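Local coordinates for centromeric protein-C, isoform A (Drosophila melanogaster, PDB 6O2K) that dimerises through its C-terminal cupin domain and probably serves as an adaptor linking centromeric chromatin to other kinetochore proteins, at the interface of chains A and B. Sequence-based numbering; all coordinates share one arbitrary frame. Chains: chain A/B, Centromeric protein-C, isoform A.

All four contacts belong to one two-fold symmetric cupin dimer interface. Contacts 1, 2 and 4 form a continuous band, contact 4 lying about 6 Å from each of the others between C-alpha centres. A:Met116, at the start of strand 116-119, takes part in all three, while B:Tyr56 joins contacts 2 and 4, and B:Ser36 and B:Val37 join contacts 1 and 4. By the same measure contact 3 is about 21 Å from contact 1 and 14 Å from contact 2; it includes the A:Ile140 and B:Ile140 pair near the two-fold axis and repeats much of contact 2 with the chains exchanged, though Met116 adopts a different rotamer in each chain.

Contact 1: the interface of chains A and B. Residues chain A 109, 111, 116-117; chain B 31, 34, 36-37.
B:Val37 lies against strands 107-111 and 116-119 of chain A, part of the homodimer interface, where the N-terminal segment of one cupin domain crosses onto the barrel of the other and helps join the two. The apolar part centres on this valine. Its CG2 methyl faces A:Ser109 CB and lies 4.0 Å from A:Leu111 CD2, the leucine and valine side chains sliding past each other in opposite directions. With CG1 anti to the backbone N (chi1 166°), the valine turns CG2 to the serine while CG1 borders the carbonyl oxygen of A:Met116. A short, branched residue suits this place: its two methyls serve two neighbours. Next to it, A:Ile117 brings its CG1 branch to 3.9 Å from B:Ser36 CB.

Backbone pairing sets this register, for A:Ile117 and B:Val37 form an antiparallel beta bridge that lengthens the sheet across the chains. Beside it, A:Ile117 CA lies 3.4 Å from the B:Ser36 carbonyl oxygen O.

The polar part lies farther along, at A:Ser109 in the middle of strand 107-111. There the amide nitrogen of B:Asn34, ND2, donates to the A:Ser109 hydroxyl OG at 2.9 Å, with 145° at the hydrogen. The hydroxyl stays close to the asparagine's amide plane, about 15° out of it, and serine is small enough to accept this bond while sitting beside a valine methyl. B:Ser31 approaches the serine's backbone, its hydroxyl OG 3.5 Å from A:Ser109 CA.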
ATOM      1  N   SER A 109       0.476 -11.092  16.238  1.00 17.55           N
ATOM      2  CA  SER A 109       0.645 -11.266  14.807  1.00 20.03           C
ATOM      3  C   SER A 109       2.053 -10.851  14.410  1.00 21.64           C
ATOM      4  O   SER A 109       2.566  -9.832  14.886  1.00 23.41           O
ATOM      5  CB  SER A 109      -0.381 -10.416  14.037  1.00 20.06           C
ATOM      6  OG  SER A 109      -1.682 -10.896  14.288  1.00 18.92           O
ATOM      7  N   LEU A 111       4.109  -9.883  10.988  1.00 17.94           N
ATOM      8  CA  LEU A 111       3.828  -9.440   9.627  1.00 21.55           C
ATOM      9  C   LEU A 111       5.133  -9.145   8.903  1.00 24.02           C
ATOM     10  O   LEU A 111       5.944  -8.344   9.380  1.00 23.16           O
ATOM     11  CB  LEU A 111       2.944  -8.192   9.631  1.00 20.78           C
ATOM     12  CG  LEU A 111       1.660  -8.159  10.465  1.00 21.43           C
ATOM     13  CD1 LEU A 111       0.951  -6.827  10.253  1.00 22.60           C
ATOM     14  CD2 LEU A 111       0.743  -9.338  10.090  1.00 23.09           C
ATOM     15  N   MET A 116      -0.768  -7.693   5.801  1.00 15.84           N
ATOM     16  CA  MET A 116      -1.570  -6.648   6.424  1.00 15.83           C
ATOM     17  C   MET A 116      -2.391  -7.233   7.561  1.00 16.99           C
ATOM     18  O   MET A 116      -2.575  -8.452   7.679  1.00 18.02           O
ATOM     19  CB  MET A 116      -2.521  -5.952   5.424  1.00 19.08           C
ATOM     20  CG  MET A 116      -3.533  -6.900   4.818  1.00 24.93           C
ATOM     21  SD  MET A 116      -5.038  -6.048   4.362  1.00 38.82           S
ATOM     22  CE  MET A 116      -5.573  -5.496   5.984  1.00 30.95           C
ATOM     23  N   ILE A 117      -2.863  -6.331   8.417  1.00 18.97           N
ATOM     24  CA  ILE A 117      -3.773  -6.673   9.503  1.00 15.83           C
ATOM     25  C   ILE A 117      -4.858  -5.605   9.558  1.00 14.49           C
ATOM     26  O   ILE A 117      -4.576  -4.412   9.388  1.00 17.81           O
ATOM     27  CB  ILE A 117      -3.039  -6.798  10.861  1.00 19.42           C
ATOM     28  CG1 ILE A 117      -3.986  -7.322  11.942  1.00 17.47           C
ATOM     29  CG2 ILE A 117      -2.392  -5.453  11.281  1.00 18.23           C
ATOM     30  CD1 ILE A 117      -3.286  -7.703  13.233  1.00 21.20           C
TER
ATOM     31  N   SER B  31       1.149 -16.522  11.588  1.00 20.95           N
ATOM     32  CA  SER B  31       0.115 -15.537  11.872  1.00 20.34           C
ATOM     33  C   SER B  31      -1.005 -15.533  10.834  1.00 22.07           C
ATOM     34  O   SER B  31      -2.046 -14.910  11.084  1.00 19.98           O
ATOM     35  CB  SER B  31       0.731 -14.140  11.972  1.00 24.08           C
ATOM     36  OG  SER B  31       1.643 -14.082  13.054  1.00 26.95           O
ATOM     37  N   ASN B  34      -4.482 -16.143  11.944  1.00 21.61           N
ATOM     38  CA  ASN B  34      -5.226 -15.128  12.695  1.00 21.81           C
ATOM     39  C   ASN B  34      -6.319 -14.505  11.828  1.00 20.98           C
ATOM     40  O   ASN B  34      -6.072 -14.140  10.672  1.00 20.35           O
ATOM     41  CB  ASN B  34      -4.291 -14.034  13.211  1.00 20.41           C
ATOM     42  CG  ASN B  34      -3.326 -14.535  14.280  1.00 21.11           C
ATOM     43  OD1 ASN B  34      -3.503 -15.617  14.843  1.00 22.80           O
ATOM     44  ND2 ASN B  34      -2.309 -13.735  14.569  1.00 21.94           N
ATOM     45  N   SER B  36      -7.741 -11.659  11.714  1.00 19.63           N
ATOM     46  CA  SER B  36      -7.523 -10.292  11.260  1.00 18.60           C
ATOM     47  C   SER B  36      -6.380 -10.142  10.267  1.00 17.84           C
ATOM     48  O   SER B  36      -6.220  -9.058   9.696  1.00 17.13           O
ATOM     49  CB  SER B  36      -7.246  -9.376  12.460  1.00 25.93           C
ATOM     50  OG  SER B  36      -8.443  -9.109  13.167  1.00 34.59           O
ATOM     51  N   VAL B  37      -5.573 -11.175  10.053  1.00 18.13           N
ATOM     52  CA  VAL B  37      -4.401 -11.050   9.192  1.00 19.59           C
ATOM     53  C   VAL B  37      -4.770 -11.486   7.778  1.00 21.72           C
ATOM     54  O   VAL B  37      -5.476 -12.484   7.583  1.00 24.38           O
ATOM     55  CB  VAL B  37      -3.221 -11.877   9.750  1.00 18.98           C
ATOM     56  CG1 VAL B  37      -2.130 -12.046   8.709  1.00 21.05           C
ATOM     57  CG2 VAL B  37      -2.654 -11.221  11.007  1.00 17.74           C
TER

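Contact 2: the interface of chains A and B. Residues chain A 86, 88, 116, 118; chain B 56, 58-59, 64.
This is a largely apolar homodimer interface with a polar margin, in which the loop after strand 51-55 and the start of strand 64-69 of chain B pack on the barrel of chain A, helping to hold the two cupin domains together. A:Met116 lies at its middle. With CG placed between the backbone N and the carbonyl carbon (chi1 62°), the chain runs out over B:Tyr56, and its CG sits 3.8 Å above one face of the ring, toward the rim. The sulfur SD then comes within 3.6 Å of B:Leu64 CD2 and 3.7 Å of B:Thr58 CG2. A flexible, unbranched thioether suits this place, since it can follow ring, leucine and threonine methyl in turn.

A:Leu88 crosses B:Tyr56 at about a right angle, and its CD1 lies 3.8 Å from B:Leu64 CD2. The aliphatic stem of A:Lys86 passes alongside that leucine in the opposite direction.

At the margin, the A:Glu118 side chain crosses that of B:Thr58 at about a right angle and is long enough to bring its carboxylate to the main chain beyond. Although the B:Lys59 residue is poorly ordered, its backbone N donates to A:Glu118 OE1 at 3.1 Å, meeting the oxygen on its syn side, 20° out of the carboxylate plane.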
ATOM      1  N   LYS A  86      -6.180  -0.206   8.691  1.00 16.82           N
ATOM      2  CA  LYS A  86      -5.421  -1.309   8.113  1.00 18.38           C
ATOM      3  C   LYS A  86      -3.943  -0.970   8.190  1.00 15.82           C
ATOM      4  O   LYS A  86      -3.552   0.163   7.879  1.00 17.49           O
ATOM      5  CB  LYS A  86      -5.838  -1.572   6.666  1.00 14.93           C
ATOM      6  CG  LYS A  86      -7.245  -2.139   6.495  1.00 21.91           C
ATOM      7  CD  LYS A  86      -7.606  -2.204   5.005  1.00 26.03           C
ATOM      8  CE  LYS A  86      -8.985  -2.787   4.765  1.00 33.85           C
ATOM      9  NZ  LYS A  86     -10.079  -1.834   5.094  1.00 34.74           N
ATOM     10  N   LEU A  88      -0.244  -2.249   6.729  1.00 13.41           N
ATOM     11  CA  LEU A  88       0.343  -3.064   5.666  1.00 17.13           C
ATOM     12  C   LEU A  88       1.852  -2.849   5.628  1.00 18.74           C
ATOM     13  O   LEU A  88       2.311  -1.714   5.478  1.00 19.92           O
ATOM     14  CB  LEU A  88      -0.283  -2.709   4.306  1.00 18.55           C
ATOM     15  CG  LEU A  88       0.143  -3.495   3.058  1.00 23.78           C
ATOM     16  CD1 LEU A  88      -1.002  -3.607   2.082  1.00 26.08           C
ATOM     17  CD2 LEU A  88       1.335  -2.819   2.387  1.00 24.17           C
ATOM     18  N   MET A 116      -0.768  -7.693   5.801  1.00 15.84           N
ATOM     19  CA  MET A 116      -1.570  -6.648   6.424  1.00 15.83           C
ATOM     20  C   MET A 116      -2.391  -7.233   7.561  1.00 16.99           C
ATOM     21  O   MET A 116      -2.575  -8.452   7.679  1.00 18.02           O
ATOM     22  CB  MET A 116      -2.521  -5.952   5.424  1.00 19.08           C
ATOM     23  CG  MET A 116      -3.533  -6.900   4.818  1.00 24.93           C
ATOM     24  SD  MET A 116      -5.038  -6.048   4.362  1.00 38.82           S
ATOM     25  CE  MET A 116      -5.573  -5.496   5.984  1.00 30.95           C
ATOM     26  N   GLU A 118      -6.098  -6.047   9.779  1.00 16.38           N
ATOM     27  CA  GLU A 118      -7.254  -5.175   9.967  1.00 18.23           C
ATOM     28  C   GLU A 118      -7.503  -4.982  11.452  1.00 15.71           C
ATOM     29  O   GLU A 118      -7.727  -5.962  12.176  1.00 19.32           O
ATOM     30  CB  GLU A 118      -8.514  -5.778   9.361  1.00 20.54           C
ATOM     31  CG  GLU A 118      -8.649  -5.749   7.896  1.00 36.16           C
ATOM     32  CD  GLU A 118      -9.842  -6.589   7.496  1.00 42.77           C
ATOM     33  OE1 GLU A 118      -9.657  -7.803   7.266  1.00 42.09           O
ATOM     34  OE2 GLU A 118     -10.963  -6.042   7.478  1.00 38.91           O
TER
ATOM     35  N   TYR B  56      -6.604  -8.665  -1.091  1.00 23.99           N
ATOM     36  CA  TYR B  56      -6.483  -9.252   0.232  1.00 20.48           C
ATOM     37  C   TYR B  56      -7.842  -9.748   0.702  1.00 23.41           C
ATOM     38  O   TYR B  56      -8.866  -9.076   0.528  1.00 21.11           O
ATOM     39  CB  TYR B  56      -5.924  -8.232   1.229  1.00 15.93           C
ATOM     40  CG  TYR B  56      -4.480  -7.854   0.974  1.00 20.71           C
ATOM     41  CD1 TYR B  56      -3.437  -8.649   1.455  1.00 20.13           C
ATOM     42  CD2 TYR B  56      -4.155  -6.696   0.274  1.00 22.01           C
ATOM     43  CE1 TYR B  56      -2.114  -8.302   1.232  1.00 19.14           C
ATOM     44  CE2 TYR B  56      -2.834  -6.340   0.055  1.00 21.28           C
ATOM     45  CZ  TYR B  56      -1.820  -7.152   0.532  1.00 22.09           C
ATOM     46  OH  TYR B  56      -0.503  -6.804   0.311  1.00 18.53           O
ATOM     47  N   THR B  58      -9.679  -9.642   3.133  1.00 26.98           N
ATOM     48  CA  THR B  58     -10.180  -8.910   4.285  1.00 26.14           C
ATOM     49  C   THR B  58     -11.655  -9.232   4.523  1.00 26.89           C
ATOM     50  O   THR B  58     -12.324  -9.867   3.705  1.00 29.37           O
ATOM     51  CB  THR B  58     -10.016  -7.399   4.096  1.00 28.25           C
ATOM     52  OG1 THR B  58     -10.722  -6.973   2.922  1.00 30.08           O
ATOM     53  CG2 THR B  58      -8.546  -7.019   3.955  1.00 29.78           C
ATOM     54  N   LYS B  59     -12.175  -8.745   5.651  1.00 32.24           N
ATOM     55  CA  LYS B  59     -13.554  -9.053   6.019  1.00 36.47           C
ATOM     56  C   LYS B  59     -14.552  -8.495   5.006  1.00 36.68           C
ATOM     57  O   LYS B  59     -15.568  -9.141   4.717  1.00 35.78           O
ATOM     58  CB  LYS B  59     -13.852  -8.532   7.424  1.00 43.80           C
ATOM     59  CG  LYS B  59     -13.070  -9.254   8.512  1.00 50.18           C
ATOM     60  CD  LYS B  59     -13.748  -9.160   9.882  1.00 57.29           C
ATOM     61  CE  LYS B  59     -15.240  -8.851   9.775  1.00 59.29           C
ATOM     62  NZ  LYS B  59     -16.048  -9.571  10.806  1.00 62.25           N
ATOM     63  N   LEU B  64      -8.932  -3.736  -0.582  1.00 15.94           N
ATOM     64  CA  LEU B  64      -7.508  -3.444  -0.709  1.00 14.12           C
ATOM     65  C   LEU B  64      -6.881  -4.522  -1.583  1.00 17.61           C
ATOM     66  O   LEU B  64      -6.970  -5.705  -1.249  1.00 19.70           O
ATOM     67  CB  LEU B  64      -6.842  -3.398   0.668  1.00 15.91           C
ATOM     68  CG  LEU B  64      -5.362  -3.048   0.694  1.00 24.67           C
ATOM     69  CD1 LEU B  64      -5.177  -1.622   0.274  1.00 25.40           C
ATOM     70  CD2 LEU B  64      -4.798  -3.265   2.103  1.00 27.03           C
TER

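Contact 3: the interface of chains A and B. Residues chain A 56, 58, 64, 140; chain B 86, 88, 116, 140.
A:Ile140 and B:Ile140 reach toward each other tip to tip, each from strand 135-141 of its own cupin barrel, and their CG2 methyls meet at 3.6 Å. Each CG2 lies anti to its backbone N, with CG1 beside that N (chi1 -53° and -54°), which turns the short branch to the partner. The longer branch of B:Ile140 ends in CD1, 3.9 Å from A:Leu64 CD1, with the other leucine methyl also touching it. Branched aliphatic residues suit this centre because they fill it without bringing in polar groups.

Farther out, A:Tyr56 crosses B:Leu88 at about a right angle, with its CZ 3.7 Å from B:Leu88 CD1. B:Met116 bends at chi2 (-96°) and chi3, carrying its terminal methyl CE to 3.5 Å from A:Tyr56 CB and 3.6 Å from A:Thr58 CG2.

Toward the rim, B:Lys86 contributes its hydrocarbon stem: CD lies 4.0 Å from A:Leu64 CD2, and CE is 3.8 Å from A:Thr58 CG2. A lysine fits this border, its methylenes packing on apolar neighbours while the bend at chi4 turns the amine NZ away from them. By joining the two barrels through a mainly apolar patch, with the isoleucines near the two-fold axis, the site helps hold the dimer.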
ATOM      1  N   TYR A  56       0.247  11.161   2.699  1.00 15.54           N
ATOM      2  CA  TYR A  56      -0.176  11.782   1.453  1.00 15.86           C
ATOM      3  C   TYR A  56      -1.159  12.909   1.750  1.00 18.33           C
ATOM      4  O   TYR A  56      -1.855  12.899   2.767  1.00 19.05           O
ATOM      5  CB  TYR A  56      -0.836  10.752   0.526  1.00 18.80           C
ATOM      6  CG  TYR A  56       0.135   9.743  -0.019  1.00 17.79           C
ATOM      7  CD1 TYR A  56       0.952  10.056  -1.093  1.00 16.91           C
ATOM      8  CD2 TYR A  56       0.240   8.476   0.545  1.00 15.31           C
ATOM      9  CE1 TYR A  56       1.858   9.138  -1.582  1.00 18.26           C
ATOM     10  CE2 TYR A  56       1.140   7.561   0.067  1.00 17.97           C
ATOM     11  CZ  TYR A  56       1.948   7.893  -0.990  1.00 17.47           C
ATOM     12  OH  TYR A  56       2.853   6.964  -1.473  1.00 15.51           O
ATOM     13  N   THR A  58      -4.530  14.057   1.222  1.00 21.16           N
ATOM     14  CA  THR A  58      -5.842  13.553   0.850  1.00 20.12           C
ATOM     15  C   THR A  58      -6.881  14.566   1.314  1.00 22.78           C
ATOM     16  O   THR A  58      -6.606  15.399   2.184  1.00 23.32           O
ATOM     17  CB  THR A  58      -6.117  12.170   1.471  1.00 17.70           C
ATOM     18  OG1 THR A  58      -5.807  12.211   2.864  1.00 25.80           O
ATOM     19  CG2 THR A  58      -5.258  11.066   0.793  1.00 19.85           C
ATOM     20  N   LEU A  64      -3.917   8.173   4.681  1.00 19.45           N
ATOM     21  CA  LEU A  64      -3.032   7.201   4.040  1.00 16.14           C
ATOM     22  C   LEU A  64      -1.599   7.669   4.224  1.00 16.36           C
ATOM     23  O   LEU A  64      -1.240   8.743   3.735  1.00 17.28           O
ATOM     24  CB  LEU A  64      -3.358   7.052   2.546  1.00 21.22           C
ATOM     25  CG  LEU A  64      -2.479   6.057   1.773  1.00 17.14           C
ATOM     26  CD1 LEU A  64      -2.700   4.638   2.306  1.00 19.19           C
ATOM     27  CD2 LEU A  64      -2.792   6.086   0.281  1.00 19.20           C
ATOM     28  N   ILE A 140      -3.567   2.799   6.662  1.00 16.57           N
ATOM     29  CA  ILE A 140      -4.700   3.062   5.778  1.00 18.02           C
ATOM     30  C   ILE A 140      -5.944   3.224   6.645  1.00 22.04           C
ATOM     31  O   ILE A 140      -6.406   2.258   7.264  1.00 21.24           O
ATOM     32  CB  ILE A 140      -4.886   1.928   4.755  1.00 18.17           C
ATOM     33  CG1 ILE A 140      -3.577   1.672   4.005  1.00 20.07           C
ATOM     34  CG2 ILE A 140      -6.018   2.250   3.783  1.00 19.98           C
ATOM     35  CD1 ILE A 140      -3.525   0.343   3.260  1.00 25.86           C
TER
ATOM     36  N   LYS B  86      -8.472   5.014  -3.865  1.00 15.19           N
ATOM     37  CA  LYS B  86      -7.163   5.611  -4.065  1.00 15.51           C
ATOM     38  C   LYS B  86      -6.336   4.634  -4.891  1.00 20.95           C
ATOM     39  O   LYS B  86      -6.337   3.433  -4.611  1.00 20.59           O
ATOM     40  CB  LYS B  86      -6.470   5.898  -2.727  1.00 19.32           C
ATOM     41  CG  LYS B  86      -7.256   6.835  -1.821  1.00 16.60           C
ATOM     42  CD  LYS B  86      -6.534   7.189  -0.540  1.00 14.68           C
ATOM     43  CE  LYS B  86      -7.455   8.035   0.362  1.00 21.05           C
ATOM     44  NZ  LYS B  86      -8.664   7.295   0.810  1.00 22.49           N
ATOM     45  N   LEU B  88      -2.522   3.781  -5.941  1.00 16.67           N
ATOM     46  CA  LEU B  88      -1.165   4.028  -5.471  0.55 18.50           C
ATOM     47  C   LEU B  88      -0.208   3.128  -6.238  1.00 18.23           C
ATOM     48  O   LEU B  88      -0.289   1.897  -6.125  1.00 23.62           O
ATOM     49  CB  LEU B  88      -1.069   3.775  -3.963  0.55 15.57           C
ATOM     50  CG  LEU B  88       0.294   3.873  -3.285  0.55 19.80           C
ATOM     51  CD1 LEU B  88       0.875   5.269  -3.432  0.55 19.49           C
ATOM     52  CD2 LEU B  88       0.128   3.516  -1.815  0.55 14.50           C
ATOM     53  N   MET B 116       0.083   8.685  -5.806  1.00 16.18           N
ATOM     54  CA  MET B 116      -1.293   8.295  -5.530  1.00 17.15           C
ATOM     55  C   MET B 116      -2.273   9.291  -6.149  1.00 18.75           C
ATOM     56  O   MET B 116      -1.988  10.489  -6.264  1.00 19.02           O
ATOM     57  CB  MET B 116      -1.543   8.205  -4.007  1.00 14.25           C
ATOM     58  CG  MET B 116      -2.915   7.679  -3.626  1.00 21.44           C
ATOM     59  SD  MET B 116      -4.028   9.076  -3.306  1.00 27.99           S
ATOM     60  CE  MET B 116      -3.259   9.702  -1.839  1.00 18.77           C
ATOM     61  N   ILE B 140      -7.103   0.976  -3.275  1.00 16.97           N
ATOM     62  CA  ILE B 140      -7.566   1.144  -1.905  1.00 17.34           C
ATOM     63  C   ILE B 140      -8.947   1.771  -1.968  1.00 16.74           C
ATOM     64  O   ILE B 140      -9.070   2.944  -2.326  1.00 20.11           O
ATOM     65  CB  ILE B 140      -6.627   2.044  -1.094  1.00 18.29           C
ATOM     66  CG1 ILE B 140      -5.193   1.516  -1.155  1.00 16.36           C
ATOM     67  CG2 ILE B 140      -7.177   2.210   0.325  1.00 18.85           C
ATOM     68  CD1 ILE B 140      -4.131   2.497  -0.577  1.00 18.87           C
TER

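Contact 4: the interface of chains A and B. Residues chain A 114-116; chain B 36-40, 56.
A:Met116 and B:Ser38 pair as an antiparallel beta bridge between the cupin barrel of chain A and the N-terminal segment of chain B, with A:Met116 N donating to B:Ser38 O at 3.0 Å and B:Ser38 N returning a bond to A:Met116 O at the same 3.0 Å. Together these two bonds fix the register of strand 37-38 along strand 116-119 of the partner's cupin fold.

The small side chain of B:Ser38 lies beside the methionine side chain, its CB 3.7 Å from A:Met116 CG.

A:Asp115 reaches across to the turn at the start of the 3-10 helix 40-42. With CG beside the backbone N and anti to the carbonyl carbon (chi1 -59°), its carboxylate OD1 accepts a hydrogen bond from B:Ala40 N at 2.9 Å, a fairly straight one of 163° at the hydrogen. The donor meets OD1 on the anti side. An aspartate suits this place because its short carboxylate can cap the first backbone N-H of that helix, and B:Ser39 packs against it through its CA, 3.4 Å from OD1.

A:Gly114 has a positive phi, a conformation easy for glycine; B:Ala40 CB lies 3.5 Å from its carbonyl oxygen O. That oxygen also accepts a hydrogen bond from the phenol hydroxyl OH of B:Tyr56 at 2.7 Å, which lies in the carbonyl plane on a lone pair, with a C=O...OH angle of 140°.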
ATOM      1  N   GLY A 114       4.401  -6.906   2.666  1.00 23.80           N
ATOM      2  CA  GLY A 114       3.204  -7.253   1.932  1.00 21.78           C
ATOM      3  C   GLY A 114       2.065  -7.796   2.773  1.00 20.47           C
ATOM      4  O   GLY A 114       0.929  -7.858   2.281  1.00 20.48           O
ATOM      5  N   ASP A 115       2.325  -8.191   4.017  1.00 16.01           N
ATOM      6  CA  ASP A 115       1.262  -8.655   4.899  1.00 16.66           C
ATOM      7  C   ASP A 115       0.507  -7.471   5.485  1.00 19.16           C
ATOM      8  O   ASP A 115       1.058  -6.378   5.666  1.00 18.41           O
ATOM      9  CB  ASP A 115       1.826  -9.521   6.037  1.00 18.97           C
ATOM     10  CG  ASP A 115       2.564 -10.746   5.532  1.00 20.14           C
ATOM     11  OD1 ASP A 115       2.341 -11.149   4.371  1.00 18.64           O
ATOM     12  OD2 ASP A 115       3.391 -11.311   6.279  1.00 23.01           O
ATOM     13  N   MET A 116      -0.768  -7.693   5.801  1.00 15.84           N
ATOM     14  CA  MET A 116      -1.570  -6.648   6.424  1.00 15.83           C
ATOM     15  C   MET A 116      -2.391  -7.233   7.561  1.00 16.99           C
ATOM     16  O   MET A 116      -2.575  -8.452   7.679  1.00 18.02           O
ATOM     17  CB  MET A 116      -2.521  -5.952   5.424  1.00 19.08           C
ATOM     18  CG  MET A 116      -3.533  -6.900   4.818  1.00 24.93           C
ATOM     19  SD  MET A 116      -5.038  -6.048   4.362  1.00 38.82           S
ATOM     20  CE  MET A 116      -5.573  -5.496   5.984  1.00 30.95           C
TER
ATOM     21  N   SER B  36      -7.741 -11.659  11.714  1.00 19.63           N
ATOM     22  CA  SER B  36      -7.523 -10.292  11.260  1.00 18.60           C
ATOM     23  C   SER B  36      -6.380 -10.142  10.267  1.00 17.84           C
ATOM     24  O   SER B  36      -6.220  -9.058   9.696  1.00 17.13           O
ATOM     25  CB  SER B  36      -7.246  -9.376  12.460  1.00 25.93           C
ATOM     26  OG  SER B  36      -8.443  -9.109  13.167  1.00 34.59           O
ATOM     27  N   VAL B  37      -5.573 -11.175  10.053  1.00 18.13           N
ATOM     28  CA  VAL B  37      -4.401 -11.050   9.192  1.00 19.59           C
ATOM     29  C   VAL B  37      -4.770 -11.486   7.778  1.00 21.72           C
ATOM     30  O   VAL B  37      -5.476 -12.484   7.583  1.00 24.38           O
ATOM     31  CB  VAL B  37      -3.221 -11.877   9.750  1.00 18.98           C
ATOM     32  CG1 VAL B  37      -2.130 -12.046   8.709  1.00 21.05           C
ATOM     33  CG2 VAL B  37      -2.654 -11.221  11.007  1.00 17.74           C
ATOM     34  N   SER B  38      -4.303 -10.718   6.788  1.00 18.70           N
ATOM     35  CA  SER B  38      -4.298 -11.123   5.384  1.00 21.05           C
ATOM     36  C   SER B  38      -2.859 -11.060   4.878  1.00 18.55           C
ATOM     37  O   SER B  38      -2.311  -9.968   4.683  1.00 18.60           O
ATOM     38  CB  SER B  38      -5.223 -10.236   4.554  1.00 24.76           C
ATOM     39  OG  SER B  38      -6.544 -10.335   5.046  1.00 24.49           O
ATOM     40  N   SER B  39      -2.267 -12.233   4.645  1.00 18.77           N
ATOM     41  CA  SER B  39      -0.874 -12.330   4.232  0.54 20.29           C
ATOM     42  C   SER B  39      -0.754 -12.195   2.719  1.00 21.42           C
ATOM     43  O   SER B  39      -1.652 -12.564   1.973  1.00 21.85           O
ATOM     44  CB  SER B  39      -0.274 -13.663   4.680  0.54 21.64           C
ATOM     45  OG  SER B  39      -0.841 -14.739   3.947  0.54 22.62           O
ATOM     46  N   ALA B  40       0.385 -11.654   2.267  1.00 24.71           N
ATOM     47  CA  ALA B  40       0.617 -11.583   0.826  1.00 22.06           C
ATOM     48  C   ALA B  40       0.719 -12.977   0.218  1.00 20.49           C
ATOM     49  O   ALA B  40       0.404 -13.171  -0.966  1.00 21.50           O
ATOM     50  CB  ALA B  40       1.887 -10.784   0.524  1.00 23.19           C
ATOM     51  N   TYR B  56      -6.604  -8.665  -1.091  1.00 23.99           N
ATOM     52  CA  TYR B  56      -6.483  -9.252   0.232  1.00 20.48           C
ATOM     53  C   TYR B  56      -7.842  -9.748   0.702  1.00 23.41           C
ATOM     54  O   TYR B  56      -8.866  -9.076   0.528  1.00 21.11           O
ATOM     55  CB  TYR B  56      -5.924  -8.232   1.229  1.00 15.93           C
ATOM     56  CG  TYR B  56      -4.480  -7.854   0.974  1.00 20.71           C
ATOM     57  CD1 TYR B  56      -3.437  -8.649   1.455  1.00 20.13           C
ATOM     58  CD2 TYR B  56      -4.155  -6.696   0.274  1.00 22.01           C
ATOM     59  CE1 TYR B  56      -2.114  -8.302   1.232  1.00 19.14           C
ATOM     60  CE2 TYR B  56      -2.834  -6.340   0.055  1.00 21.28           C
ATOM     61  CZ  TYR B  56      -1.820  -7.152   0.532  1.00 22.09           C
ATOM     62  OH  TYR B  56      -0.503  -6.804   0.311  1.00 18.53           O
TER